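Local coordinates for envelope protein (White spot syndrome virus, PDB 7DDA) that is part of the virion envelope and probably binds heparin-like sulfated glycans through sulfate sites in its C-terminal domain, at residues Val35-Asp40 with Gly44-Val49; Leu98-Arg103 with Ala159-Tyr164. One frame throughout, in Å; residues are numbered along the deposited sequence.

In the fold
Both contacts lie in the C-terminal domain, an all-beta unit built of two antiparallel four-stranded sheets. Contact 1 is the hairpin of strands 30-40 and 46-52 at one margin of the first sheet, with 46-52 outermost within this chain. Contact 2 comes later in the chain and runs between the sheets, from strand 95-104 of the second to strand 160-170 of the first. Strands 30-40 and 160-170 are neighbours, and the centres of the two contacts are about 6 Å apart. The contacts meet at the hairpin end, through D40-K160 and G44-Y100. Contact 1 thus builds the edge of one sheet, while contact 2 fills the space between the two sheets.

Contact 1 of 2, residues Val35-Asp40 with Gly44-Val49; sequences VIVKAD and GDIDEV
The D47 carboxylate lies against the K38 side chain, whose CG and NZ stand on opposite sides of the carboxylate plane. K38 bends at its end (chi3 89°), curling the chain past OD2 and bringing NZ to 3.3 Å from D47 OD2 in a salt bridge whose hydrogen bond is weak. K160, on the neighbouring strand, also forms salt bridges with D47 OD2 and with D40 OD1, so its ammonium group sits between two carboxylates and probably offsets their mutual repulsion. The E48 carboxylate turns instead to R114 of a second subunit.

Beneath these charges the backbones form an antiparallel hairpin interrupted by a classic beta bulge, in which D47 and E48 together face K38. K38 O serves both amides: D47 N gives the stronger bond at 2.6 Å from K38 O, with 151° at the hydrogen, and E48 N a weak one. K38 N returns a bond to E48 O at 3.0 Å. Beyond the bulge D40 closes the turn, its N bonded to D45 O and its O accepting from G44 N, while D40 OD2 takes the amides of E42 and T43.

On the other face, V37, A39, I46 and V49 point together. V35 joins them through its CG1, 3.6 Å from V49 CG1, both methyls being anti to their own backbone N, and V37 CG1 meets I46 CG2 at 4.1 Å. I82, from the opposite sheet, packs on V35, V37, I46 and V49, covering this apolar side.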
loop_
_atom_site.group_PDB
_atom_site.type_symbol
_atom_site.label_atom_id
_atom_site.label_comp_id
_atom_site.label_asym_id
_atom_site.label_seq_id
_atom_site.Cartn_x
_atom_site.Cartn_y
_atom_site.Cartn_z
ATOM N N VAL A 35 9.393 -2.012 -6.006
ATOM C CA VAL A 35 9.954 -3.330 -5.740
ATOM C C VAL A 35 9.341 -3.848 -4.440
ATOM O O VAL A 35 9.427 -3.187 -3.394
ATOM C CB VAL A 35 11.495 -3.284 -5.677
ATOM C CG1 VAL A 35 12.082 -4.682 -5.561
ATOM C CG2 VAL A 35 12.045 -2.585 -6.911
ATOM N N ILE A 36 8.714 -5.021 -4.512
ATOM C CA ILE A 36 8.017 -5.636 -3.385
ATOM C C ILE A 36 8.874 -6.786 -2.878
ATOM O O ILE A 36 9.137 -7.748 -3.609
ATOM C CB ILE A 36 6.614 -6.121 -3.786
ATOM C CG1 ILE A 36 5.815 -4.990 -4.441
ATOM C CG2 ILE A 36 5.845 -6.650 -2.579
ATOM C CD1 ILE A 36 4.413 -5.423 -4.900
ATOM N N VAL A 37 9.333 -6.679 -1.638
ATOM C CA VAL A 37 10.247 -7.648 -1.049
ATOM C C VAL A 37 9.494 -8.404 0.033
ATOM O O VAL A 37 8.888 -7.784 0.922
ATOM C CB VAL A 37 11.499 -6.973 -0.462
ATOM C CG1 VAL A 37 12.341 -7.989 0.326
ATOM C CG2 VAL A 37 12.310 -6.291 -1.554
ATOM N N LYS A 38 9.533 -9.738 -0.048
ATOM C CA LYS A 38 9.017 -10.623 0.985
ATOM C C LYS A 38 10.180 -11.172 1.813
ATOM O O LYS A 38 11.088 -11.814 1.267
ATOM C CB LYS A 38 8.210 -11.764 0.367
ATOM C CG LYS A 38 7.783 -12.800 1.396
ATOM C CD LYS A 38 6.539 -13.561 0.969
ATOM C CE LYS A 38 6.869 -14.790 0.168
ATOM N NZ LYS A 38 7.251 -15.898 1.072
ATOM N N ALA A 39 10.144 -10.933 3.124
ATOM C CA ALA A 39 11.182 -11.394 4.035
ATOM C C ALA A 39 10.558 -12.149 5.204
ATOM O O ALA A 39 9.410 -11.909 5.578
ATOM C CB ALA A 39 12.017 -10.227 4.566
ATOM N N ASP A 40 11.331 -13.047 5.803
ATOM C CA ASP A 40 10.802 -13.891 6.865
ATOM C C ASP A 40 10.861 -13.182 8.219
ATOM O O ASP A 40 11.890 -12.604 8.578
ATOM C CB ASP A 40 11.575 -15.199 6.926
ATOM C CG ASP A 40 10.984 -16.153 7.916
ATOM O OD1 ASP A 40 10.015 -16.851 7.550
ATOM O OD2 ASP A 40 11.465 -16.160 9.075
ATOM N N GLY A 44 14.608 -12.975 9.227
ATOM C CA GLY A 44 14.901 -11.816 8.422
ATOM C C GLY A 44 15.236 -12.110 6.977
ATOM O O GLY A 44 15.319 -11.169 6.183
ATOM N N ASP A 45 15.399 -13.379 6.597
ATOM C CA ASP A 45 15.878 -13.707 5.260
ATOM C C ASP A 45 14.903 -13.260 4.180
ATOM O O ASP A 45 13.684 -13.323 4.341
ATOM C CB ASP A 45 16.111 -15.207 5.129
ATOM C CG ASP A 45 17.197 -15.707 6.039
ATOM O OD1 ASP A 45 17.912 -14.866 6.635
ATOM O OD2 ASP A 45 17.321 -16.944 6.171
ATOM N N ILE A 46 15.457 -12.854 3.046
ATOM C CA ILE A 46 14.654 -12.398 1.922
ATOM C C ILE A 46 14.177 -13.612 1.137
ATOM O O ILE A 46 14.986 -14.426 0.690
ATOM C CB ILE A 46 15.451 -11.430 1.034
ATOM C CG1 ILE A 46 15.639 -10.104 1.774
ATOM C CG2 ILE A 46 14.762 -11.225 -0.298
ATOM C CD1 ILE A 46 16.398 -9.070 1.008
ATOM N N ASP A 47 12.858 -13.747 0.985
ATOM C CA ASP A 47 12.284 -14.849 0.229
ATOM C C ASP A 47 12.080 -14.524 -1.241
ATOM O O ASP A 47 12.059 -15.445 -2.057
ATOM C CB ASP A 47 10.933 -15.268 0.806
ATOM C CG ASP A 47 11.044 -15.873 2.183
ATOM O OD1 ASP A 47 12.127 -16.378 2.530
ATOM O OD2 ASP A 47 10.029 -15.865 2.919
ATOM N N GLU A 48 11.911 -13.252 -1.594
ATOM C CA GLU A 48 11.554 -12.892 -2.957
ATOM C C GLU A 48 11.738 -11.391 -3.153
ATOM O O GLU A 48 11.429 -10.600 -2.257
ATOM C CB GLU A 48 10.102 -13.293 -3.280
ATOM C CG GLU A 48 9.660 -12.849 -4.657
ATOM C CD GLU A 48 8.232 -13.208 -4.975
ATOM O OE1 GLU A 48 7.308 -12.547 -4.477
ATOM O OE2 GLU A 48 8.029 -14.147 -5.755
ATOM N N VAL A 49 12.240 -11.023 -4.333
ATOM C CA VAL A 49 12.370 -9.642 -4.780
ATOM C C VAL A 49 11.549 -9.509 -6.057
ATOM O O VAL A 49 11.944 -10.014 -7.110
ATOM C CB VAL A 49 13.835 -9.250 -5.013
ATOM C CG1 VAL A 49 13.942 -7.796 -5.466
ATOM C CG2 VAL A 49 14.631 -9.472 -3.743
#

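Contact 2 of 2, residues Leu98-Arg103 with Ala159-Tyr164; sequences LLYGLR and AKLIIY
The hydroxyl of Y100, whose ring is met by L161 and I163, hydrogen-bonds to the carbonyl O of G44 at the end of the neighbouring hairpin, and that bond holds the outer end of the ring. The phenol group is buried, and the carbonyl of G44 supplies a polar partner for its hydroxyl within the protein. Closer to the backbone, I163 CD1 makes an off-centre CH-pi contact with the ring, 4.2 Å from the Y100 centroid and 29° from the ring normal. Its closest ring atom is Y100 CD2, at 3.8 Å from I163 CD1, and the methyl lies displaced toward the CD2-CE2 side of the ring.

L161 supplies the second point of support. Its CG is anti to the backbone N (chi1 179°), and CD2 reaches both partners on the facing strand: L98 CD1 lies 3.7 Å from L161 CD2, and Y100 CE2 lies 4.2 Å from the same methyl. The two leucines point in opposite senses and meet through one terminal methyl each. F150, on strand 145-153, touches both L161 and I163 and extends this apolar cluster, while I152 packs on L98 and A117 on L161.

No hydrogen bond links the two strands. The axes of the two segments come no closer than 11.0 Å, a distance bridged entirely by side chains: every second residue, L98 and Y100 on one strand and L161 and I163 on the other, turns inward. The segments run in roughly the same direction and cross at -36°, the layered, twisted packing of facing sheets that is characteristic of a beta sandwich.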
loop_
_atom_site.group_PDB
_atom_site.type_symbol
_atom_site.label_atom_id
_atom_site.label_comp_id
_atom_site.label_asym_id
_atom_site.label_seq_id
_atom_site.Cartn_x
_atom_site.Cartn_y
_atom_site.Cartn_z
ATOM N N LEU A 98 14.500 -5.733 12.292
ATOM C CA LEU A 98 14.863 -6.236 10.972
ATOM C C LEU A 98 15.385 -5.075 10.143
ATOM O O LEU A 98 14.672 -4.090 9.933
ATOM C CB LEU A 98 13.666 -6.886 10.273
ATOM C CG LEU A 98 13.049 -8.070 11.017
ATOM C CD1 LEU A 98 11.894 -8.660 10.219
ATOM C CD2 LEU A 98 14.104 -9.131 11.317
ATOM N N LEU A 99 16.612 -5.192 9.655
ATOM C CA LEU A 99 17.247 -4.072 8.980
ATOM C C LEU A 99 17.691 -4.500 7.592
ATOM O O LEU A 99 18.377 -5.513 7.442
ATOM C CB LEU A 99 18.425 -3.539 9.805
ATOM C CG LEU A 99 19.301 -2.473 9.166
ATOM C CD1 LEU A 99 18.482 -1.241 8.840
ATOM C CD2 LEU A 99 20.439 -2.115 10.121
ATOM N N TYR A 100 17.313 -3.714 6.586
ATOM C CA TYR A 100 17.614 -4.010 5.194
ATOM C C TYR A 100 18.349 -2.849 4.551
ATOM O O TYR A 100 18.237 -1.701 4.991
ATOM C CB TYR A 100 16.322 -4.333 4.427
ATOM C CG TYR A 100 15.714 -5.578 4.996
ATOM C CD1 TYR A 100 16.094 -6.836 4.535
ATOM C CD2 TYR A 100 14.827 -5.504 6.066
ATOM C CE1 TYR A 100 15.569 -7.986 5.095
ATOM C CE2 TYR A 100 14.301 -6.654 6.634
ATOM C CZ TYR A 100 14.677 -7.886 6.150
ATOM O OH TYR A 100 14.137 -9.013 6.730
ATOM N N GLY A 101 19.115 -3.165 3.513
ATOM C CA GLY A 101 19.766 -2.160 2.689
ATOM C C GLY A 101 19.327 -2.284 1.243
ATOM O O GLY A 101 19.146 -3.391 0.735
ATOM N N LEU A 102 19.152 -1.142 0.584
ATOM C CA LEU A 102 18.944 -1.083 -0.857
ATOM C C LEU A 102 20.091 -0.285 -1.470
ATOM O O LEU A 102 20.292 0.887 -1.125
ATOM C CB LEU A 102 17.589 -0.441 -1.197
ATOM C CG LEU A 102 17.219 -0.263 -2.681
ATOM C CD1 LEU A 102 15.709 -0.388 -2.916
ATOM C CD2 LEU A 102 17.720 1.065 -3.240
ATOM N N ARG A 103 20.823 -0.902 -2.389
ATOM C CA ARG A 103 21.903 -0.219 -3.089
ATOM C C ARG A 103 21.491 0.165 -4.504
ATOM O O ARG A 103 21.012 -0.678 -5.278
ATOM C CB ARG A 103 23.166 -1.076 -3.141
ATOM C CG ARG A 103 24.416 -0.235 -3.376
ATOM C CD ARG A 103 25.674 -1.094 -3.435
ATOM N NE ARG A 103 25.902 -1.846 -2.204
ATOM C CZ ARG A 103 26.358 -1.324 -1.063
ATOM N NH1 ARG A 103 26.657 -0.031 -0.979
ATOM N NH2 ARG A 103 26.517 -2.098 0.005
ATOM N N ALA A 159 5.075 -16.117 9.565
ATOM C CA ALA A 159 4.671 -14.767 9.205
ATOM C C ALA A 159 5.783 -14.060 8.432
ATOM O O ALA A 159 6.974 -14.274 8.675
ATOM C CB ALA A 159 4.306 -13.977 10.462
ATOM N N LYS A 160 5.383 -13.199 7.495
ATOM C CA LYS A 160 6.316 -12.529 6.600
ATOM C C LYS A 160 6.232 -11.014 6.734
ATOM O O LYS A 160 5.187 -10.449 7.083
ATOM C CB LYS A 160 6.070 -12.910 5.131
ATOM C CG LYS A 160 6.125 -14.417 4.828
ATOM C CD LYS A 160 7.459 -15.017 5.235
ATOM C CE LYS A 160 7.576 -16.484 4.845
ATOM N NZ LYS A 160 8.931 -16.999 5.162
ATOM N N LEU A 161 7.352 -10.364 6.443
ATOM C CA LEU A 161 7.420 -8.914 6.297
ATOM C C LEU A 161 7.445 -8.594 4.807
ATOM O O LEU A 161 8.310 -9.090 4.079
ATOM C CB LEU A 161 8.654 -8.354 7.009
ATOM C CG LEU A 161 8.924 -6.847 6.966
ATOM C CD1 LEU A 161 7.793 -6.048 7.607
ATOM C CD2 LEU A 161 10.240 -6.543 7.660
ATOM N N ILE A 162 6.476 -7.807 4.348
ATOM C CA ILE A 162 6.423 -7.364 2.960
ATOM C C ILE A 162 6.801 -5.890 2.942
ATOM O O ILE A 162 6.123 -5.060 3.564
ATOM C CB ILE A 162 5.042 -7.600 2.331
ATOM C CG1 ILE A 162 4.534 -9.015 2.639
ATOM C CG2 ILE A 162 5.108 -7.411 0.848
ATOM C CD1 ILE A 162 5.394 -10.141 2.065
ATOM N N ILE A 163 7.898 -5.566 2.259
ATOM C CA ILE A 163 8.402 -4.201 2.171
ATOM C C ILE A 163 8.239 -3.712 0.739
ATOM O O ILE A 163 8.617 -4.409 -0.213
ATOM C CB ILE A 163 9.874 -4.098 2.600
ATOM C CG1 ILE A 163 10.135 -4.848 3.897
ATOM C CG2 ILE A 163 10.282 -2.653 2.728
ATOM C CD1 ILE A 163 11.636 -5.057 4.140
ATOM N N TYR A 164 7.688 -2.513 0.590
ATOM C CA TYR A 164 7.482 -1.903 -0.714
ATOM C C TYR A 164 8.455 -0.738 -0.839
ATOM O O TYR A 164 8.458 0.168 0.000
ATOM C CB TYR A 164 6.029 -1.444 -0.895
ATOM C CG TYR A 164 4.982 -2.547 -0.729
ATOM C CD1 TYR A 164 4.706 -3.095 0.521
ATOM C CD2 TYR A 164 4.271 -3.030 -1.819
ATOM C CE1 TYR A 164 3.759 -4.100 0.676
ATOM C CE2 TYR A 164 3.316 -4.034 -1.671
ATOM C CZ TYR A 164 3.063 -4.567 -0.424
ATOM O OH TYR A 164 2.115 -5.573 -0.256
#